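Local coordinates for polymerase X (Deinococcus radiodurans, PDB 2W9M), which probably extends DNA from deoxyribonucleoside triphosphates as a family X polymerase and also carries a zinc-binding polymerase/histidinol phosphatase (PHP) domain, at residues Leu121-Arg125 with Val151-Phe155; Leu374-Leu379 with Phe412-Val416. The contacts are given in a common frame with arbitrary orientation. Residues are numbered along the deposited sequence.

Interaction 1. Residues Leu121-Arg125 with Val151-Phe155; sequences LERLR and VVFLF
Both segments are regular helix, each closed by one i to i+4 bond, R125 N to L121 O (2.9 Å) and F155 N to V151 O (3.1 Å). Their short axes approach to 10.7 Å with 142° between the N-to-C directions (signed crossing -142°), a markedly tilted antiparallel pair. L121 and V151 have the nearest CA atoms, 6.7 Å apart. Helix 121-130 links a helix-hairpin-helix motif built on helices 94-99 and 107-115 to a second one ending in helix 141-157, consistent with the connector helix of a tandem unit that binds DNA in relatives; the contact sets the start of this connector against the later part of helix 141-157. L121 is central, with both chi angles off the wells (-101°, 26°): its CG lies 4.3 Å from V151 CG1, its CD2 4.2 Å from L154 CB, and its CB 4.0 Å from F155 CE2. V151, chi1 t, also places CG2 3.9 Å from L124 CD1. The F155 CA-to-CB bond points sideways, yet with chi1 m the ring reaches across, meeting R125 CD (4.2 Å to CE1) and E122 N (4.2 Å to CZ) at its edge. No hydrogen bond crosses. L99 of helix 94-99 also touches L121 and L124. R125 is paired within its own segment, NH1 to E122 OE1 at 2.5 Å, and has further salt bridges to E172 and E229.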
ATOM      1  N   LEU A 121       8.032  -7.909   1.384  1.00 29.87           N
ATOM      2  CA  LEU A 121       9.385  -8.151   0.906  1.00 26.81           C
ATOM      3  C   LEU A 121      10.379  -7.176   1.522  1.00 32.64           C
ATOM      4  O   LEU A 121      11.451  -7.569   1.989  1.00 28.20           O
ATOM      5  CB  LEU A 121       9.430  -8.045  -0.618  1.00 23.44           C
ATOM      6  CG  LEU A 121       9.437  -9.390  -1.343  1.00 33.36           C
ATOM      7  CD1 LEU A 121       8.775 -10.467  -0.496  1.00 28.07           C
ATOM      8  CD2 LEU A 121       8.785  -9.265  -2.708  1.00 24.19           C
ATOM      9  N   GLU A 122      10.016  -5.901   1.520  1.00 22.09           N
ATOM     10  CA  GLU A 122      10.883  -4.868   2.065  1.00 31.71           C
ATOM     11  C   GLU A 122      11.129  -5.051   3.562  1.00 29.16           C
ATOM     12  O   GLU A 122      12.257  -4.919   4.035  1.00 38.68           O
ATOM     13  CB  GLU A 122      10.297  -3.483   1.786  1.00 28.09           C
ATOM     14  CG  GLU A 122      10.910  -2.374   2.615  1.00 33.84           C
ATOM     15  CD  GLU A 122      12.420  -2.309   2.484  1.00 47.94           C
ATOM     16  OE1 GLU A 122      13.064  -1.781   3.411  1.00 46.16           O
ATOM     17  OE2 GLU A 122      12.962  -2.790   1.463  1.00 40.21           O
ATOM     18  N   ARG A 123      10.066  -5.349   4.300  1.00 28.35           N
ATOM     19  CA  ARG A 123      10.158  -5.568   5.742  1.00 34.58           C
ATOM     20  C   ARG A 123      10.919  -6.861   6.074  1.00 34.68           C
ATOM     21  O   ARG A 123      11.573  -6.956   7.116  1.00 31.25           O
ATOM     22  CB  ARG A 123       8.754  -5.584   6.359  1.00 34.21           C
ATOM     23  CG  ARG A 123       8.706  -5.938   7.832  1.00 43.27           C
ATOM     24  CD  ARG A 123       9.139  -4.775   8.708  1.00 47.95           C
ATOM     25  NE  ARG A 123       9.052  -5.117  10.125  1.00 61.39           N
ATOM     26  CZ  ARG A 123      10.052  -5.627  10.841  1.00 62.48           C
ATOM     27  NH1 ARG A 123      11.232  -5.853  10.276  1.00 39.93           N
ATOM     28  NH2 ARG A 123       9.870  -5.909  12.123  1.00 56.57           N
ATOM     29  N   LEU A 124      10.830  -7.848   5.185  1.00 26.86           N
ATOM     30  CA  LEU A 124      11.597  -9.080   5.317  1.00 25.28           C
ATOM     31  C   LEU A 124      13.072  -8.764   5.119  1.00 31.34           C
ATOM     32  O   LEU A 124      13.931  -9.273   5.841  1.00 34.50           O
ATOM     33  CB  LEU A 124      11.157 -10.104   4.269  1.00 24.65           C
ATOM     34  CG  LEU A 124      11.158 -11.596   4.619  1.00 26.82           C
ATOM     35  CD1 LEU A 124      11.107 -12.431   3.345  1.00 21.86           C
ATOM     36  CD2 LEU A 124      12.351 -11.995   5.464  1.00 22.68           C
ATOM     37  N   ARG A 125      13.364  -7.919   4.135  1.00 33.14           N
ATOM     38  CA  ARG A 125      14.742  -7.555   3.828  1.00 27.54           C
ATOM     39  C   ARG A 125      15.393  -6.816   4.991  1.00 32.60           C
ATOM     40  O   ARG A 125      16.575  -7.004   5.275  1.00 47.94           O
ATOM     41  CB  ARG A 125      14.815  -6.701   2.570  1.00 35.40           C
ATOM     42  CG  ARG A 125      16.198  -6.149   2.318  1.00 28.25           C
ATOM     43  CD  ARG A 125      16.154  -4.912   1.456  1.00 36.28           C
ATOM     44  NE  ARG A 125      17.059  -3.903   1.989  1.00 44.70           N
ATOM     45  CZ  ARG A 125      16.662  -2.870   2.722  1.00 51.66           C
ATOM     46  NH1 ARG A 125      15.377  -2.705   2.988  1.00 51.92           N
ATOM     47  NH2 ARG A 125      17.545  -1.998   3.180  1.00 54.96           N
ATOM     48  N   VAL A 151      15.234 -12.811  -1.730  1.00 37.01           N
ATOM     49  CA  VAL A 151      14.494 -11.558  -1.852  1.00 30.04           C
ATOM     50  C   VAL A 151      15.178 -10.649  -2.866  1.00 33.58           C
ATOM     51  O   VAL A 151      14.513  -9.958  -3.639  1.00 34.51           O
ATOM     52  CB  VAL A 151      14.368 -10.816  -0.504  1.00 29.51           C
ATOM     53  CG1 VAL A 151      13.647  -9.499  -0.699  1.00 29.19           C
ATOM     54  CG2 VAL A 151      13.636 -11.678   0.514  1.00 21.77           C
ATOM     55  N   VAL A 152      16.507 -10.660  -2.872  1.00 26.38           N
ATOM     56  CA  VAL A 152      17.260  -9.895  -3.861  1.00 28.04           C
ATOM     57  C   VAL A 152      16.892 -10.306  -5.287  1.00 33.83           C
ATOM     58  O   VAL A 152      16.895  -9.481  -6.196  1.00 38.41           O
ATOM     59  CB  VAL A 152      18.780 -10.037  -3.668  1.00 28.26           C
ATOM     60  CG1 VAL A 152      19.522  -9.465  -4.870  1.00 18.27           C
ATOM     61  CG2 VAL A 152      19.219  -9.342  -2.392  1.00 24.29           C
ATOM     62  N   PHE A 153      16.569 -11.579  -5.479  1.00 34.45           N
ATOM     63  CA  PHE A 153      16.166 -12.064  -6.793  1.00 31.92           C
ATOM     64  C   PHE A 153      14.825 -11.474  -7.212  1.00 42.87           C
ATOM     65  O   PHE A 153      14.658 -11.063  -8.362  1.00 36.91           O
ATOM     66  CB  PHE A 153      16.093 -13.593  -6.819  1.00 42.59           C
ATOM     67  CG  PHE A 153      17.412 -14.260  -7.084  1.00 59.74           C
ATOM     68  CD1 PHE A 153      18.152 -14.801  -6.046  1.00 60.16           C
ATOM     69  CD2 PHE A 153      17.910 -14.348  -8.374  1.00 68.53           C
ATOM     70  CE1 PHE A 153      19.365 -15.417  -6.290  1.00 65.42           C
ATOM     71  CE2 PHE A 153      19.124 -14.961  -8.624  1.00 78.14           C
ATOM     72  CZ  PHE A 153      19.851 -15.496  -7.581  1.00 74.41           C
ATOM     73  N   LEU A 154      13.869 -11.441  -6.283  1.00 37.88           N
ATOM     74  CA  LEU A 154      12.556 -10.879  -6.576  1.00 31.11           C
ATOM     75  C   LEU A 154      12.696  -9.427  -7.018  1.00 38.06           C
ATOM     76  O   LEU A 154      12.072  -9.004  -7.994  1.00 38.20           O
ATOM     77  CB  LEU A 154      11.613 -10.976  -5.371  1.00 33.04           C
ATOM     78  CG  LEU A 154      10.814 -12.268  -5.171  1.00 36.43           C
ATOM     79  CD1 LEU A 154      10.795 -13.078  -6.455  1.00 23.22           C
ATOM     80  CD2 LEU A 154      11.377 -13.098  -4.030  1.00 36.21           C
ATOM     81  N   PHE A 155      13.529  -8.674  -6.305  1.00 32.49           N
ATOM     82  CA  PHE A 155      13.718  -7.256  -6.588  1.00 30.33           C
ATOM     83  C   PHE A 155      14.349  -6.994  -7.954  1.00 39.48           C
ATOM     84  O   PHE A 155      13.947  -6.071  -8.661  1.00 41.79           O
ATOM     85  CB  PHE A 155      14.550  -6.577  -5.495  1.00 23.28           C
ATOM     86  CG  PHE A 155      13.776  -6.267  -4.246  1.00 30.82           C
ATOM     87  CD1 PHE A 155      14.434  -6.021  -3.052  1.00 36.83           C
ATOM     88  CD2 PHE A 155      12.392  -6.232  -4.262  1.00 36.26           C
ATOM     89  CE1 PHE A 155      13.726  -5.734  -1.899  1.00 26.23           C
ATOM     90  CE2 PHE A 155      11.677  -5.948  -3.111  1.00 39.38           C
ATOM     91  CZ  PHE A 155      12.348  -5.698  -1.928  1.00 33.77           C
TER

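Interaction 2. Residues Leu374-Leu379 with Phe412-Val416; sequences LTIERL and FPDDV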
ATOM      1  N   LEU A 374     -14.895 -13.244   8.880  1.00 29.15           N
ATOM      2  CA  LEU A 374     -15.739 -13.485  10.041  1.00 25.03           C
ATOM      3  C   LEU A 374     -17.192 -13.799   9.685  1.00 27.34           C
ATOM      4  O   LEU A 374     -17.853 -13.025   9.003  1.00 31.80           O
ATOM      5  CB  LEU A 374     -15.701 -12.277  10.976  1.00 19.23           C
ATOM      6  CG  LEU A 374     -14.519 -12.177  11.936  1.00 22.39           C
ATOM      7  CD1 LEU A 374     -13.229 -11.996  11.165  1.00 37.64           C
ATOM      8  CD2 LEU A 374     -14.719 -11.034  12.915  1.00 23.10           C
ATOM      9  N   THR A 375     -17.681 -14.941  10.158  1.00 28.38           N
ATOM     10  CA  THR A 375     -19.106 -15.237  10.124  1.00 24.66           C
ATOM     11  C   THR A 375     -19.822 -14.239  11.030  1.00 33.54           C
ATOM     12  O   THR A 375     -19.177 -13.489  11.768  1.00 33.49           O
ATOM     13  CB  THR A 375     -19.389 -16.658  10.634  1.00 31.92           C
ATOM     14  OG1 THR A 375     -18.748 -16.855  11.903  1.00 33.66           O
ATOM     15  CG2 THR A 375     -18.867 -17.694   9.646  1.00 38.25           C
ATOM     16  N   ILE A 376     -21.150 -14.221  10.986  1.00 33.16           N
ATOM     17  CA  ILE A 376     -21.911 -13.328  11.857  1.00 28.73           C
ATOM     18  C   ILE A 376     -21.628 -13.629  13.329  1.00 30.35           C
ATOM     19  O   ILE A 376     -21.438 -12.719  14.132  1.00 35.71           O
ATOM     20  CB  ILE A 376     -23.428 -13.411  11.589  1.00 34.89           C
ATOM     21  CG1 ILE A 376     -23.755 -12.817  10.220  1.00 28.12           C
ATOM     22  CG2 ILE A 376     -24.208 -12.676  12.670  1.00 31.75           C
ATOM     23  CD1 ILE A 376     -25.229 -12.839   9.873  1.00 36.25           C
ATOM     24  N   GLU A 377     -21.588 -14.912  13.671  1.00 34.33           N
ATOM     25  CA  GLU A 377     -21.342 -15.342  15.046  1.00 35.91           C
ATOM     26  C   GLU A 377     -19.950 -14.962  15.553  1.00 28.74           C
ATOM     27  O   GLU A 377     -19.796 -14.537  16.698  1.00 29.72           O
ATOM     28  CB  GLU A 377     -21.581 -16.850  15.184  1.00 38.05           C
ATOM     29  CG  GLU A 377     -21.409 -17.632  13.884  1.00 65.02           C
ATOM     30  CD  GLU A 377     -22.596 -17.477  12.938  1.00 68.96           C
ATOM     31  OE1 GLU A 377     -23.738 -17.347  13.430  1.00 64.05           O
ATOM     32  OE2 GLU A 377     -22.388 -17.484  11.704  1.00 54.57           O
ATOM     33  N   ARG A 378     -18.938 -15.116  14.707  1.00 25.19           N
ATOM     34  CA  ARG A 378     -17.583 -14.719  15.083  1.00 34.58           C
ATOM     35  C   ARG A 378     -17.452 -13.202  15.210  1.00 34.72           C
ATOM     36  O   ARG A 378     -16.679 -12.702  16.030  1.00 31.32           O
ATOM     37  CB  ARG A 378     -16.559 -15.249  14.083  1.00 32.71           C
ATOM     38  CG  ARG A 378     -16.242 -16.720  14.233  1.00 21.58           C
ATOM     39  CD  ARG A 378     -15.112 -17.106  13.301  1.00 31.80           C
ATOM     40  NE  ARG A 378     -13.848 -16.505  13.716  1.00 52.53           N
ATOM     41  CZ  ARG A 378     -12.958 -15.979  12.880  1.00 46.91           C
ATOM     42  NH1 ARG A 378     -13.196 -15.957  11.574  1.00 33.11           N
ATOM     43  NH2 ARG A 378     -11.835 -15.461  13.357  1.00 37.04           N
ATOM     44  N   LEU A 379     -18.200 -12.470  14.392  1.00 30.96           N
ATOM     45  CA  LEU A 379     -18.221 -11.018  14.497  1.00 32.57           C
ATOM     46  C   LEU A 379     -18.787 -10.588  15.846  1.00 34.81           C
ATOM     47  O   LEU A 379     -18.296  -9.643  16.460  1.00 33.41           O
ATOM     48  CB  LEU A 379     -19.048 -10.399  13.369  1.00 30.44           C
ATOM     49  CG  LEU A 379     -19.183  -8.878  13.453  1.00 27.36           C
ATOM     50  CD1 LEU A 379     -17.829  -8.212  13.239  1.00 30.25           C
ATOM     51  CD2 LEU A 379     -20.197  -8.367  12.446  1.00 28.19           C
ATOM     52  N   PHE A 412     -22.844  -8.798   4.749  1.00 27.47           N
ATOM     53  CA  PHE A 412     -23.574  -8.896   6.014  1.00 31.26           C
ATOM     54  C   PHE A 412     -24.981  -8.315   5.896  1.00 29.76           C
ATOM     55  O   PHE A 412     -25.206  -7.368   5.146  1.00 32.37           O
ATOM     56  CB  PHE A 412     -22.829  -8.160   7.130  1.00 28.97           C
ATOM     57  CG  PHE A 412     -21.652  -8.910   7.680  1.00 29.02           C
ATOM     58  CD1 PHE A 412     -21.725 -10.272   7.904  1.00 24.65           C
ATOM     59  CD2 PHE A 412     -20.482  -8.240   8.007  1.00 20.32           C
ATOM     60  CE1 PHE A 412     -20.649 -10.960   8.420  1.00 25.67           C
ATOM     61  CE2 PHE A 412     -19.405  -8.918   8.527  1.00 21.69           C
ATOM     62  CZ  PHE A 412     -19.487 -10.285   8.735  1.00 26.65           C
ATOM     63  N   PRO A 413     -25.936  -8.882   6.648  1.00 42.59           N
ATOM     64  CA  PRO A 413     -27.304  -8.353   6.679  1.00 33.10           C
ATOM     65  C   PRO A 413     -27.327  -6.959   7.306  1.00 35.49           C
ATOM     66  O   PRO A 413     -26.418  -6.621   8.067  1.00 41.02           O
ATOM     67  CB  PRO A 413     -28.048  -9.351   7.579  1.00 29.84           C
ATOM     68  CG  PRO A 413     -27.197 -10.581   7.593  1.00 36.96           C
ATOM     69  CD  PRO A 413     -25.791 -10.084   7.487  1.00 34.01           C
ATOM     70  N   ASP A 414     -28.351  -6.167   6.999  1.00 30.96           N
ATOM     71  CA  ASP A 414     -28.445  -4.795   7.503  1.00 25.95           C
ATOM     72  C   ASP A 414     -28.421  -4.702   9.029  1.00 36.08           C
ATOM     73  O   ASP A 414     -27.816  -3.788   9.587  1.00 36.13           O
ATOM     74  CB  ASP A 414     -29.703  -4.106   6.966  1.00 30.61           C
ATOM     75  CG  ASP A 414     -29.564  -3.681   5.515  1.00 46.46           C
ATOM     76  OD1 ASP A 414     -28.559  -4.056   4.874  1.00 41.22           O
ATOM     77  OD2 ASP A 414     -30.466  -2.973   5.015  1.00 61.96           O
ATOM     78  N   ASP A 415     -29.089  -5.635   9.701  1.00 28.45           N
ATOM     79  CA  ASP A 415     -29.145  -5.610  11.161  1.00 39.02           C
ATOM     80  C   ASP A 415     -27.766  -5.827  11.779  1.00 36.30           C
ATOM     81  O   ASP A 415     -27.449  -5.245  12.813  1.00 38.22           O
ATOM     82  CB  ASP A 415     -30.135  -6.646  11.691  1.00 37.39           C
ATOM     83  CG  ASP A 415     -29.937  -8.012  11.064  1.00 67.11           C
ATOM     84  OD1 ASP A 415     -29.372  -8.897  11.745  1.00 57.25           O
ATOM     85  OD2 ASP A 415     -30.333  -8.189   9.887  1.00 59.42           O
ATOM     86  N   VAL A 416     -26.954  -6.665  11.141  1.00 29.42           N
ATOM     87  CA  VAL A 416     -25.591  -6.905  11.595  1.00 26.41           C
ATOM     88  C   VAL A 416     -24.715  -5.673  11.376  1.00 41.19           C
ATOM     89  O   VAL A 416     -23.938  -5.297  12.254  1.00 35.52           O
ATOM     90  CB  VAL A 416     -24.956  -8.103  10.872  1.00 32.02           C
ATOM     91  CG1 VAL A 416     -23.477  -8.211  11.222  1.00 34.48           C
ATOM     92  CG2 VAL A 416     -25.691  -9.383  11.224  1.00 32.70           C
TER
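L374 enters in extended conformation (phi/psi -90/124°), its backbone hydrogen-bonded to H364 and R366, which ties this turn to the end of strand 358-364. Its carbonyl O meets F412 at the ring edge, 3.2 Å from CZ. T375 follows as N-cap of helix 376-391: its OG1, set by chi1 p, accepts a weak capping bond from R378 N (3.3 Å), and its O accepts from L379 N (3.0 Å). I376 then reaches across with an m, t side chain, CD1 lying 3.7 Å from both P413 CD and V416 CG2, and CG1 4.0 Å from F412 CD1. The partner turns from loop into helix, with P413 at the N-cap position of helix 414-417, and F412 packs on S400 and V402 of strand 396-403. Two successive strand-to-helix connections meet beside the seven parallel strands, consistent with the distorted (beta/alpha)7 barrel of PHP domains. The L374 side chain is about 6 Å from that of zinc ligand H364 and about 10 Å from a zinc ion, supplying no ligand. One turn beyond I376, L379 points its CB toward the partner and sets CD2 over one face of the F412 ring (4.0 Å to CE2), while the same methyl sits 3.5 Å from V416 CG1.

Interactions 1 and 2 share no secondary structure element: their centres are 38 Å apart, their nearest atoms about 23 Å, and the first closes along the chain before the second opens. The areas covered are nearly equal, 280 and 273 Å², and neither has a hydrogen bond across it. Burial differs: six of seven touching residues are buried in 121-125 with 151-155, against four of seven in 374-379 with 412-416. The first is helix against helix in the polymerase part, with salt bridges alongside; the second joins two helix starts in the PHP part, supplying no zinc ligand. R125 and E122 meet the F155 edge, whereas F412 has L379 over one face and the L374 carbonyl at its edge.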